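Local coordinates for probable cobalt-precorrin-6B C(15)-methyltransferase (decarboxylating) (Methanothermobacter thermautotrophicus, PDB 1L3I), which probably methylates C-15 of cobalt-precorrin-6B using S-adenosyl-L-methionine and then removes the C-12 carboxylate, giving cobalt-precorrin-7 on the anaerobic route to cobalamin, at residues A[50-55]-A[81-86]; A[119-124]-A[150-155]. All blocks are in the same frame, centred on the assembly; numbering follows the deposited sequence.

Contact 1: residues A[50-55]-A[81-86]; sequences ELAGRV and GDNVTL
Asn83 reaches with its carboxamide over the C-terminal end of helix 46-52 and points the ND2 end of the amide at the backbone carbonyl of Ala52. Asn83 ND2 donates a hydrogen bond of 2.9 Å to Ala52 O, with an N-H...O angle of 157°. The nitrogen lies in the carbonyl plane on a lone pair of Ala52 O, and the oxygen is tilted 15° out of the carboxamide plane. The side chain of Asn83 gets there with CG lodged between its own backbone N and carbonyl carbon (chi1 66°), which turns the amide toward the helix end. The same ND2 also bonds to the carbonyl of Arg56, so a single amide nitrogen holds two carbonyls of the chain as it leaves the helix; Val55 O is 3.2 Å from Asn83 ND2. Ala52 O belongs to the last helical residue, and Gly53 is the first to depart from helical angles.

Next to the hydrogen bond the contact is apolar. Ala52 CB packs on Val84 CG2 at 3.8 Å, and OD1 of Asn83 lies 4.1 Å from Ala52 CB. Val84 also touches Leu75 of helix 65-77. A type I turn from Gly81 to Val84, closed by the 3.1 Å bond from Val84 N to Gly81 O, sets Asn83 immediately before strand 84-88, and backbone bonding between Asn83 and Val58 ties this entry to strand 57-62. Helix 46-52 follows the glycine-rich loop that binds S-adenosyl-L-methionine, and its C-terminal end is thus fastened to the start of a strand that is outermost in the sheet within this chain, in the Rossmann-like fold of class I methyltransferases.

Contact 2: residues A[119-124]-A[150-155]; sequences IIKDKL and LGFDVN
The last turn of helix 113-122 and the irregular segment 150-155 come closest at Lys121 and Leu150, whose CA atoms are 7.5 Å apart, a spacing bridged by side chains. Lys121 carries most of the contact. Its CG is trans to the backbone N (chi1 -176°) and the chain beyond stays extended, which carries the ammonium group past Leu150, the two side chains running alongside and antiparallel to each other. Lys121 CD packs 3.8 Å from Leu150 CB, and Lys121 NZ ends in a 2.8 Å hydrogen bond to Leu150 O. The nitrogen stands above the carbonyl plane, 38° out of it, instead of on a lone pair.

Phe152 packs beside the lysine stem. Its CZ lies 3.8 Å from Lys121 CG, and on the neighbouring ring atom Phe152 CE2 meets Leu124 CD2 at 3.9 Å, so one end of the ring is shared between an aliphatic lysine chain and a leucine methyl. The ring also touches Leu147 and Ile130, and Leu124 reaches Ile130 and Ile101, which joins this patch to strands 128-134 and 101-106.

Gly151, between Leu150 and Phe152, has positive phi and is the C-prime residue of the Schellman motif that ends helix 137-149. The carbonyl of Leu150 therefore lies at a helix C-terminus, where the partial negative charge of the helix end would probably strengthen its attraction for the ammonium group. The chemistry is that of an amphipathic lysine at the surface, whose methylenes pack against Phe152 CZ and CE1 and against Leu150 CB while its ammonium group bonds to a carbonyl at the helix end.

Overall arrangement
Contacts 1 and 2 lie in series along the chain, with centres 23 Å apart and nearest atoms about 11 Å apart. Each links the C-terminal end of one helix to a segment that leads into an outermost strand of the sheet within this chain: 84-88 for contact 1 and 155-167 for contact 2. Contact 1 is partly buried and close to the cofactor loop, whereas contact 2 is a surface contact remote from the annotated sites. Both use a side-chain nitrogen on a backbone carbonyl, but a neutral carboxamide serves in the first and an exposed lysine in the second, where Phe152 and Leu124 supply more apolar packing than the single Ala52-Val84 pair of contact 1.

Contact 1: residues A[50-55]-A[81-86]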
# COMPACT_ATOMS: atom_id res chain seq x y z
N GLU A 50 1.31 -23.46 11.89
CA GLU A 50 1.23 -23.78 10.47
C GLU A 50 2.29 -24.79 10.06
O GLU A 50 2.02 -25.72 9.29
CB GLU A 50 1.35 -22.52 9.62
CG GLU A 50 0.32 -21.44 9.94
CD GLU A 50 -1.13 -21.92 9.79
OE1 GLU A 50 -1.38 -22.90 9.07
OE2 GLU A 50 -2.02 -21.28 10.38
N LEU A 51 3.51 -24.60 10.56
CA LEU A 51 4.61 -25.52 10.27
C LEU A 51 4.36 -26.87 10.92
O LEU A 51 4.64 -27.92 10.33
CB LEU A 51 5.94 -24.96 10.78
CG LEU A 51 6.56 -23.81 10.00
CD1 LEU A 51 7.76 -23.30 10.77
CD2 LEU A 51 6.94 -24.29 8.60
N ALA A 52 3.81 -26.84 12.14
CA ALA A 52 3.51 -28.06 12.89
C ALA A 52 2.70 -29.08 12.08
O ALA A 52 3.04 -30.27 12.04
CB ALA A 52 2.77 -27.71 14.18
N GLY A 53 1.66 -28.61 11.41
CA GLY A 53 0.84 -29.51 10.63
C GLY A 53 1.35 -29.84 9.24
O GLY A 53 0.64 -30.50 8.49
N ARG A 54 2.56 -29.42 8.89
CA ARG A 54 3.07 -29.69 7.54
C ARG A 54 4.44 -30.34 7.45
O ARG A 54 4.78 -30.93 6.42
CB ARG A 54 3.06 -28.42 6.69
CG ARG A 54 1.67 -27.85 6.52
CD ARG A 54 1.67 -26.62 5.69
NE ARG A 54 0.39 -25.94 5.82
CZ ARG A 54 0.07 -24.82 5.20
NH1 ARG A 54 0.93 -24.23 4.38
NH2 ARG A 54 -1.15 -24.32 5.34
N VAL A 55 5.24 -30.22 8.51
CA VAL A 55 6.58 -30.80 8.49
C VAL A 55 6.73 -31.93 9.51
O VAL A 55 5.80 -32.25 10.26
CB VAL A 55 7.69 -29.71 8.68
CG1 VAL A 55 7.58 -28.65 7.62
CG2 VAL A 55 7.61 -29.08 10.05
N GLY A 81 1.21 -30.10 18.24
CA GLY A 81 2.26 -30.03 19.23
C GLY A 81 3.10 -31.25 19.50
O GLY A 81 4.21 -31.11 20.02
N ASP A 82 2.64 -32.44 19.13
CA ASP A 82 3.45 -33.61 19.43
C ASP A 82 4.76 -33.73 18.61
O ASP A 82 5.65 -34.51 18.97
CB ASP A 82 2.61 -34.90 19.45
CG ASP A 82 1.85 -35.14 18.16
OD1 ASP A 82 1.86 -34.28 17.25
OD2 ASP A 82 1.21 -36.22 18.06
N ASN A 83 4.91 -32.89 17.59
CA ASN A 83 6.12 -32.87 16.75
C ASN A 83 6.85 -31.53 16.89
O ASN A 83 7.72 -31.19 16.08
CB ASN A 83 5.79 -33.13 15.27
CG ASN A 83 4.96 -32.02 14.64
OD1 ASN A 83 4.15 -31.37 15.31
ND2 ASN A 83 5.14 -31.81 13.34
N VAL A 84 6.48 -30.77 17.92
CA VAL A 84 7.06 -29.47 18.18
C VAL A 84 7.90 -29.51 19.46
O VAL A 84 7.43 -29.93 20.52
CB VAL A 84 5.95 -28.37 18.33
CG1 VAL A 84 6.56 -27.05 18.73
CG2 VAL A 84 5.18 -28.22 17.02
N THR A 85 9.14 -29.07 19.35
CA THR A 85 10.05 -29.02 20.48
C THR A 85 10.19 -27.56 20.86
O THR A 85 10.79 -26.77 20.13
CB THR A 85 11.43 -29.59 20.11
OG1 THR A 85 11.28 -30.93 19.64
CG2 THR A 85 12.35 -29.58 21.31
N LEU A 86 9.54 -27.18 21.96
CA LEU A 86 9.60 -25.80 22.47
C LEU A 86 10.90 -25.58 23.21
O LEU A 86 11.32 -26.42 24.00
CB LEU A 86 8.39 -25.53 23.38
CG LEU A 86 7.06 -25.45 22.65
CD1 LEU A 86 5.94 -25.76 23.58
CD2 LEU A 86 6.90 -24.07 22.04

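Contact 2: residues A[119-124]-A[150-155]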
# COMPACT_ATOMS: atom_id res chain seq x y z
N ILE A 119 24.54 -18.57 12.10
CA ILE A 119 24.32 -19.90 12.69
C ILE A 119 23.35 -20.70 11.82
O ILE A 119 23.59 -21.88 11.56
CB ILE A 119 23.76 -19.82 14.15
CG1 ILE A 119 24.78 -19.15 15.08
CG2 ILE A 119 23.35 -21.20 14.66
CD1 ILE A 119 24.24 -18.81 16.46
N ILE A 120 22.23 -20.10 11.41
CA ILE A 120 21.27 -20.82 10.57
C ILE A 120 21.98 -21.29 9.30
O ILE A 120 21.71 -22.38 8.82
CB ILE A 120 20.01 -19.96 10.20
CG1 ILE A 120 19.08 -19.78 11.41
CG2 ILE A 120 19.23 -20.63 9.06
CD1 ILE A 120 17.89 -18.88 11.16
N LYS A 121 22.88 -20.48 8.76
CA LYS A 121 23.60 -20.90 7.57
C LYS A 121 24.35 -22.20 7.90
O LYS A 121 24.11 -23.20 7.25
CB LYS A 121 24.57 -19.84 7.05
CG LYS A 121 25.23 -20.26 5.75
CD LYS A 121 26.41 -19.38 5.41
CE LYS A 121 27.13 -19.93 4.18
NZ LYS A 121 28.25 -19.02 3.73
N ASP A 122 25.13 -22.20 8.99
CA ASP A 122 25.93 -23.37 9.45
C ASP A 122 25.17 -24.69 9.64
O ASP A 122 25.79 -25.76 9.73
CB ASP A 122 26.64 -23.10 10.80
CG ASP A 122 27.79 -22.08 10.71
OD1 ASP A 122 27.94 -21.29 9.76
OD2 ASP A 122 28.56 -22.04 11.68
N LYS A 123 23.84 -24.62 9.72
CA LYS A 123 23.03 -25.82 9.93
C LYS A 123 22.00 -26.06 8.85
O LYS A 123 21.14 -26.94 9.01
CB LYS A 123 22.26 -25.71 11.24
CG LYS A 123 22.97 -24.98 12.36
CD LYS A 123 22.39 -25.41 13.70
CE LYS A 123 22.58 -26.91 13.90
NZ LYS A 123 22.79 -27.15 15.34
N LEU A 124 22.03 -25.26 7.78
CA LEU A 124 21.03 -25.39 6.71
C LEU A 124 21.30 -26.55 5.76
O LEU A 124 22.37 -26.64 5.18
CB LEU A 124 20.88 -24.06 5.94
CG LEU A 124 19.65 -23.86 5.02
CD1 LEU A 124 18.37 -23.84 5.83
CD2 LEU A 124 19.78 -22.58 4.20
N LEU A 150 26.51 -13.86 3.29
CA LEU A 150 26.66 -15.27 3.59
C LEU A 150 26.57 -16.09 2.31
O LEU A 150 26.52 -17.31 2.35
CB LEU A 150 25.62 -15.72 4.62
CG LEU A 150 25.70 -15.06 5.98
CD1 LEU A 150 24.58 -15.56 6.87
CD2 LEU A 150 27.06 -15.32 6.63
N GLY A 151 26.50 -15.41 1.18
CA GLY A 151 26.46 -16.08 -0.11
C GLY A 151 25.12 -16.53 -0.68
O GLY A 151 25.08 -17.31 -1.63
N PHE A 152 24.02 -16.03 -0.13
CA PHE A 152 22.70 -16.42 -0.64
C PHE A 152 22.17 -15.47 -1.70
O PHE A 152 22.63 -14.32 -1.84
CB PHE A 152 21.66 -16.46 0.48
CG PHE A 152 21.91 -17.51 1.51
CD1 PHE A 152 22.55 -17.19 2.70
CD2 PHE A 152 21.47 -18.81 1.32
CE1 PHE A 152 22.74 -18.15 3.69
CE2 PHE A 152 21.65 -19.79 2.31
CZ PHE A 152 22.29 -19.45 3.49
N ASP A 153 21.22 -15.97 -2.47
CA ASP A 153 20.53 -15.15 -3.46
C ASP A 153 19.33 -14.66 -2.63
O ASP A 153 18.46 -15.45 -2.26
CB ASP A 153 20.04 -16.02 -4.62
CG ASP A 153 19.41 -15.21 -5.77
OD1 ASP A 153 18.53 -14.35 -5.52
OD2 ASP A 153 19.79 -15.47 -6.93
N VAL A 154 19.35 -13.36 -2.31
CA VAL A 154 18.32 -12.73 -1.47
C VAL A 154 17.18 -12.02 -2.20
O VAL A 154 17.40 -11.37 -3.22
CB VAL A 154 18.94 -11.70 -0.55
CG1 VAL A 154 17.93 -11.23 0.46
CG2 VAL A 154 20.15 -12.28 0.13
N ASN A 155 15.98 -12.12 -1.63
CA ASN A 155 14.80 -11.46 -2.19
C ASN A 155 14.01 -10.78 -1.09
O ASN A 155 14.10 -11.19 0.07
CB ASN A 155 13.90 -12.47 -2.88
CG ASN A 155 14.51 -13.02 -4.14
OD1 ASN A 155 14.41 -12.40 -5.20
ND2 ASN A 155 15.18 -14.17 -4.02